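Long-range contact in Myo-inositol-1-phosphate synthase-related protein (Thermotoga maritima MSB8, PDB 3CIN), which belongs with the myo-inositol-1-phosphate synthase family and binds nicotinamide-adenine-dinucleotide, probably through a Rossmann-type fold: residues A[44-55]-A[334-345]. Residues are numbered along the deposited sequence; the frame is centred on the assembly and turned at random.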
loop_
_atom_site.group_PDB
_atom_site.type_symbol
_atom_site.label_atom_id
_atom_site.label_comp_id
_atom_site.label_asym_id
_atom_site.label_seq_id
_atom_site.Cartn_x
_atom_site.Cartn_y
_atom_site.Cartn_z
ATOM N N GLY A 44 -21.072 10.474 -7.489
ATOM C CA GLY A 44 -20.429 10.049 -8.726
ATOM C C GLY A 44 -20.867 10.741 -10.016
ATOM O O GLY A 44 -20.306 10.493 -11.110
ATOM N N VAL A 45 -21.869 11.604 -9.914
ATOM C CA VAL A 45 -22.301 12.430 -11.058
ATOM C C VAL A 45 -21.748 13.846 -10.797
ATOM O O VAL A 45 -22.269 14.576 -9.940
ATOM C CB VAL A 45 -23.824 12.498 -11.128
ATOM C CG1 VAL A 45 -24.243 13.342 -12.384
ATOM C CG2 VAL A 45 -24.418 11.065 -11.215
ATOM N N PRO A 46 -20.654 14.205 -11.477
ATOM C CA PRO A 46 -19.964 15.454 -11.101
ATOM C C PRO A 46 -20.798 16.687 -10.987
ATOM O O PRO A 46 -20.659 17.392 -9.970
ATOM C CB PRO A 46 -18.855 15.563 -12.153
ATOM C CG PRO A 46 -18.553 14.126 -12.478
ATOM C CD PRO A 46 -19.894 13.478 -12.523
ATOM N N LEU A 47 -21.690 16.939 -11.941
ATOM C CA LEU A 47 -22.488 18.153 -11.939
ATOM C C LEU A 47 -23.846 17.948 -11.302
ATOM O O LEU A 47 -24.606 18.878 -11.180
ATOM C CB LEU A 47 -22.602 18.760 -13.351
ATOM C CG LEU A 47 -21.255 19.170 -13.935
ATOM C CD1 LEU A 47 -21.614 19.623 -15.368
ATOM C CD2 LEU A 47 -20.561 20.245 -13.098
ATOM N N ALA A 48 -24.120 16.732 -10.827
ATOM C CA ALA A 48 -25.299 16.467 -9.992
ATOM C C ALA A 48 -26.533 17.181 -10.533
ATOM O O ALA A 48 -26.884 16.951 -11.682
ATOM C CB ALA A 48 -25.021 16.818 -8.585
ATOM N N ARG A 49 -27.201 17.986 -9.716
ATOM C CA ARG A 49 -28.430 18.668 -10.111
ATOM C C ARG A 49 -28.216 20.118 -10.533
ATOM O O ARG A 49 -29.174 20.911 -10.550
ATOM C CB ARG A 49 -29.448 18.585 -8.998
ATOM C CG ARG A 49 -29.885 17.185 -8.671
ATOM C CD ARG A 49 -31.058 17.250 -7.713
ATOM N NE ARG A 49 -31.020 16.075 -6.861
ATOM C CZ ARG A 49 -31.675 14.948 -7.099
ATOM N NH1 ARG A 49 -32.531 14.846 -8.126
ATOM N NH2 ARG A 49 -31.527 13.934 -6.243
ATOM N N GLU A 50 -26.982 20.469 -10.889
ATOM C CA GLU A 50 -26.657 21.852 -11.293
ATOM C C GLU A 50 -27.067 22.182 -12.726
ATOM O O GLU A 50 -27.128 23.344 -13.096
ATOM C CB GLU A 50 -25.174 22.125 -11.143
ATOM C CG GLU A 50 -24.677 22.035 -9.732
ATOM C CD GLU A 50 -23.251 22.512 -9.609
ATOM O OE1 GLU A 50 -23.089 23.750 -9.523
ATOM O OE2 GLU A 50 -22.328 21.652 -9.612
ATOM N N LEU A 51 -27.324 21.163 -13.539
ATOM C CA LEU A 51 -27.684 21.413 -14.946
ATOM C C LEU A 51 -29.186 21.607 -15.060
ATOM O O LEU A 51 -29.939 21.164 -14.194
ATOM C CB LEU A 51 -27.188 20.280 -15.840
ATOM C CG LEU A 51 -25.671 20.145 -15.905
ATOM C CD1 LEU A 51 -25.288 18.904 -16.733
ATOM C CD2 LEU A 51 -25.064 21.474 -16.454
ATOM N N PRO A 52 -29.631 22.281 -16.125
ATOM C CA PRO A 52 -31.081 22.509 -16.348
ATOM C C PRO A 52 -31.898 21.258 -16.642
ATOM O O PRO A 52 -33.122 21.302 -16.557
ATOM C CB PRO A 52 -31.119 23.400 -17.600
ATOM C CG PRO A 52 -29.691 23.818 -17.868
ATOM C CD PRO A 52 -28.783 22.888 -17.169
ATOM N N ILE A 53 -31.240 20.181 -17.066
ATOM C CA ILE A 53 -31.858 18.926 -17.378
ATOM C C ILE A 53 -31.750 18.071 -16.117
ATOM O O ILE A 53 -30.642 17.886 -15.567
ATOM C CB ILE A 53 -31.145 18.206 -18.592
ATOM C CG1 ILE A 53 -31.258 19.036 -19.894
ATOM C CG2 ILE A 53 -31.724 16.812 -18.786
ATOM C CD1 ILE A 53 -30.328 18.579 -21.012
ATOM N N GLY A 54 -32.896 17.649 -15.600
ATOM C CA GLY A 54 -32.915 16.802 -14.418
ATOM C C GLY A 54 -32.895 15.328 -14.772
ATOM O O GLY A 54 -33.057 14.964 -15.935
ATOM N N PHE A 55 -32.744 14.473 -13.769
ATOM C CA PHE A 55 -32.540 13.052 -14.039
ATOM C C PHE A 55 -33.804 12.414 -14.636
ATOM O O PHE A 55 -33.694 11.526 -15.480
ATOM C CB PHE A 55 -32.057 12.306 -12.804
ATOM C CG PHE A 55 -30.853 12.924 -12.158
ATOM C CD1 PHE A 55 -29.696 13.197 -12.871
ATOM C CD2 PHE A 55 -30.878 13.233 -10.807
ATOM C CE1 PHE A 55 -28.607 13.756 -12.233
ATOM C CE2 PHE A 55 -29.798 13.799 -10.163
ATOM C CZ PHE A 55 -28.657 14.072 -10.875
ATOM N N GLY A 334 -21.696 7.054 -13.799
ATOM C CA GLY A 334 -21.945 8.356 -13.261
ATOM C C GLY A 334 -21.513 9.475 -14.165
ATOM O O GLY A 334 -22.215 10.483 -14.305
ATOM N N LEU A 335 -20.368 9.309 -14.798
ATOM C CA LEU A 335 -19.914 10.324 -15.769
ATOM C C LEU A 335 -20.905 10.453 -16.901
ATOM O O LEU A 335 -21.187 11.569 -17.381
ATOM C CB LEU A 335 -18.555 9.977 -16.326
ATOM C CG LEU A 335 -17.417 9.997 -15.321
ATOM C CD1 LEU A 335 -16.104 9.863 -16.111
ATOM C CD2 LEU A 335 -17.415 11.282 -14.434
ATOM N N LEU A 336 -21.493 9.334 -17.291
ATOM C CA LEU A 336 -22.402 9.357 -18.440
ATOM C C LEU A 336 -23.676 10.177 -18.139
ATOM O O LEU A 336 -24.290 10.748 -19.062
ATOM C CB LEU A 336 -22.744 7.919 -18.877
ATOM C CG LEU A 336 -21.680 7.224 -19.731
ATOM C CD1 LEU A 336 -21.994 5.717 -19.931
ATOM C CD2 LEU A 336 -21.494 7.881 -21.100
ATOM N N VAL A 337 -24.098 10.205 -16.875
ATOM C CA VAL A 337 -25.284 10.967 -16.486
ATOM C C VAL A 337 -25.033 12.442 -16.835
ATOM O O VAL A 337 -25.921 13.134 -17.249
ATOM C CB VAL A 337 -25.653 10.762 -15.047
ATOM C CG1 VAL A 337 -26.839 11.681 -14.660
ATOM C CG2 VAL A 337 -26.032 9.250 -14.810
ATOM N N ASP A 338 -23.816 12.927 -16.611
ATOM C CA ASP A 338 -23.466 14.309 -17.019
ATOM C C ASP A 338 -23.309 14.445 -18.547
ATOM O O ASP A 338 -23.815 15.399 -19.145
ATOM C CB ASP A 338 -22.151 14.777 -16.392
ATOM C CG ASP A 338 -22.281 15.300 -14.992
ATOM O OD1 ASP A 338 -23.408 15.442 -14.425
ATOM O OD2 ASP A 338 -21.216 15.664 -14.405
ATOM N N LEU A 339 -22.570 13.516 -19.148
ATOM C CA LEU A 339 -22.189 13.603 -20.568
ATOM C C LEU A 339 -23.397 13.630 -21.489
ATOM O O LEU A 339 -23.407 14.369 -22.462
ATOM C CB LEU A 339 -21.274 12.466 -20.968
ATOM C CG LEU A 339 -19.867 12.604 -20.454
ATOM C CD1 LEU A 339 -19.136 11.235 -20.489
ATOM C CD2 LEU A 339 -19.090 13.666 -21.220
ATOM N N VAL A 340 -24.437 12.855 -21.201
ATOM C CA VAL A 340 -25.630 12.951 -22.011
ATOM C C VAL A 340 -26.316 14.316 -21.913
ATOM O O VAL A 340 -26.859 14.817 -22.899
ATOM C CB VAL A 340 -26.656 11.808 -21.729
ATOM C CG1 VAL A 340 -26.041 10.422 -22.021
ATOM C CG2 VAL A 340 -27.292 11.908 -20.338
ATOM N N ARG A 341 -26.318 14.930 -20.731
ATOM C CA ARG A 341 -26.955 16.256 -20.549
ATOM C C ARG A 341 -26.079 17.336 -21.182
ATOM O O ARG A 341 -26.561 18.249 -21.827
ATOM C CB ARG A 341 -27.147 16.539 -19.068
ATOM C CG ARG A 341 -28.139 15.550 -18.390
ATOM C CD ARG A 341 -28.412 15.859 -16.996
ATOM N NE ARG A 341 -27.286 15.609 -16.112
ATOM C CZ ARG A 341 -27.242 16.006 -14.826
ATOM N NH1 ARG A 341 -28.258 16.695 -14.254
ATOM N NH2 ARG A 341 -26.168 15.732 -14.114
ATOM N N LEU A 342 -24.772 17.240 -20.994
ATOM C CA LEU A 342 -23.868 18.152 -21.672
ATOM C C LEU A 342 -23.932 18.001 -23.195
ATOM O O LEU A 342 -23.707 18.975 -23.944
ATOM C CB LEU A 342 -22.437 17.914 -21.206
ATOM C CG LEU A 342 -22.097 18.233 -19.752
ATOM C CD1 LEU A 342 -20.691 17.688 -19.392
ATOM C CD2 LEU A 342 -22.225 19.732 -19.446
ATOM N N GLY A 343 -24.190 16.800 -23.683
ATOM C CA GLY A 343 -24.329 16.607 -25.137
ATOM C C GLY A 343 -25.529 17.363 -25.680
ATOM O O GLY A 343 -25.464 17.948 -26.751
ATOM N N LYS A 344 -26.637 17.325 -24.957
ATOM C CA LYS A 344 -27.837 18.095 -25.364
ATOM C C LYS A 344 -27.584 19.614 -25.336
ATOM O O LYS A 344 -28.042 20.342 -26.208
ATOM C CB LYS A 344 -29.002 17.696 -24.479
ATOM C CG LYS A 344 -30.328 18.315 -24.821
ATOM C CD LYS A 344 -30.767 17.916 -26.221
ATOM C CE LYS A 344 -32.227 18.206 -26.499
ATOM N NZ LYS A 344 -32.655 19.549 -26.044
ATOM N N ILE A 345 -26.845 20.127 -24.335
ATOM C CA ILE A 345 -26.446 21.521 -24.340
ATOM C C ILE A 345 -25.578 21.875 -25.556
ATOM O O ILE A 345 -25.797 22.892 -26.233
ATOM C CB ILE A 345 -25.692 21.916 -23.018
ATOM C CG1 ILE A 345 -26.675 21.880 -21.819
ATOM C CG2 ILE A 345 -25.082 23.288 -23.129
ATOM C CD1 ILE A 345 -25.982 21.832 -20.435
#
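Arg341 reaches out from helix 328-348 and grips Ala48 O end-on, NH2 at 2.8 Å and NH1 at 2.9 Å, with that oxygen lying in the guanidinium plane. This ties the helix to the loop that joins helix 23-36 to strand 58-65 of the Rossmann-type parallel sheet. Arg341 NH1 also bonds Ile53 O (3.0 Å), so one side chain joins two carbonyls five residues apart in the loop. A bend at chi3 (-70°) turns NE toward Val337 O of its own helix, which it meets from above the carbonyl plane, and Arg341 NH2 forms a salt bridge with Asp338 OD1 (2.8 Å). The carboxylate's other oxygen, Asp338 OD2, takes Leu47 N on its syn lone pair (2.8 Å) and also hydrogen-bonds Tyr362 OH. These bonds probably hold the guanidinium and carboxylate in a fixed rotation. Leu51 CD1 sits over one guanidinium face and Phe55 CE1 over the opposite face, each displaced toward the rim. Farther along, Ile53 lies against the arginine's CG and CD, while Leu51 CD2 meets Ile345 CD1. Toward the second subunit, whose Phe313 packs on Val45 and Val337, Gly334 CA makes a CA-H...O contact with Gly44 O at 3.4 Å.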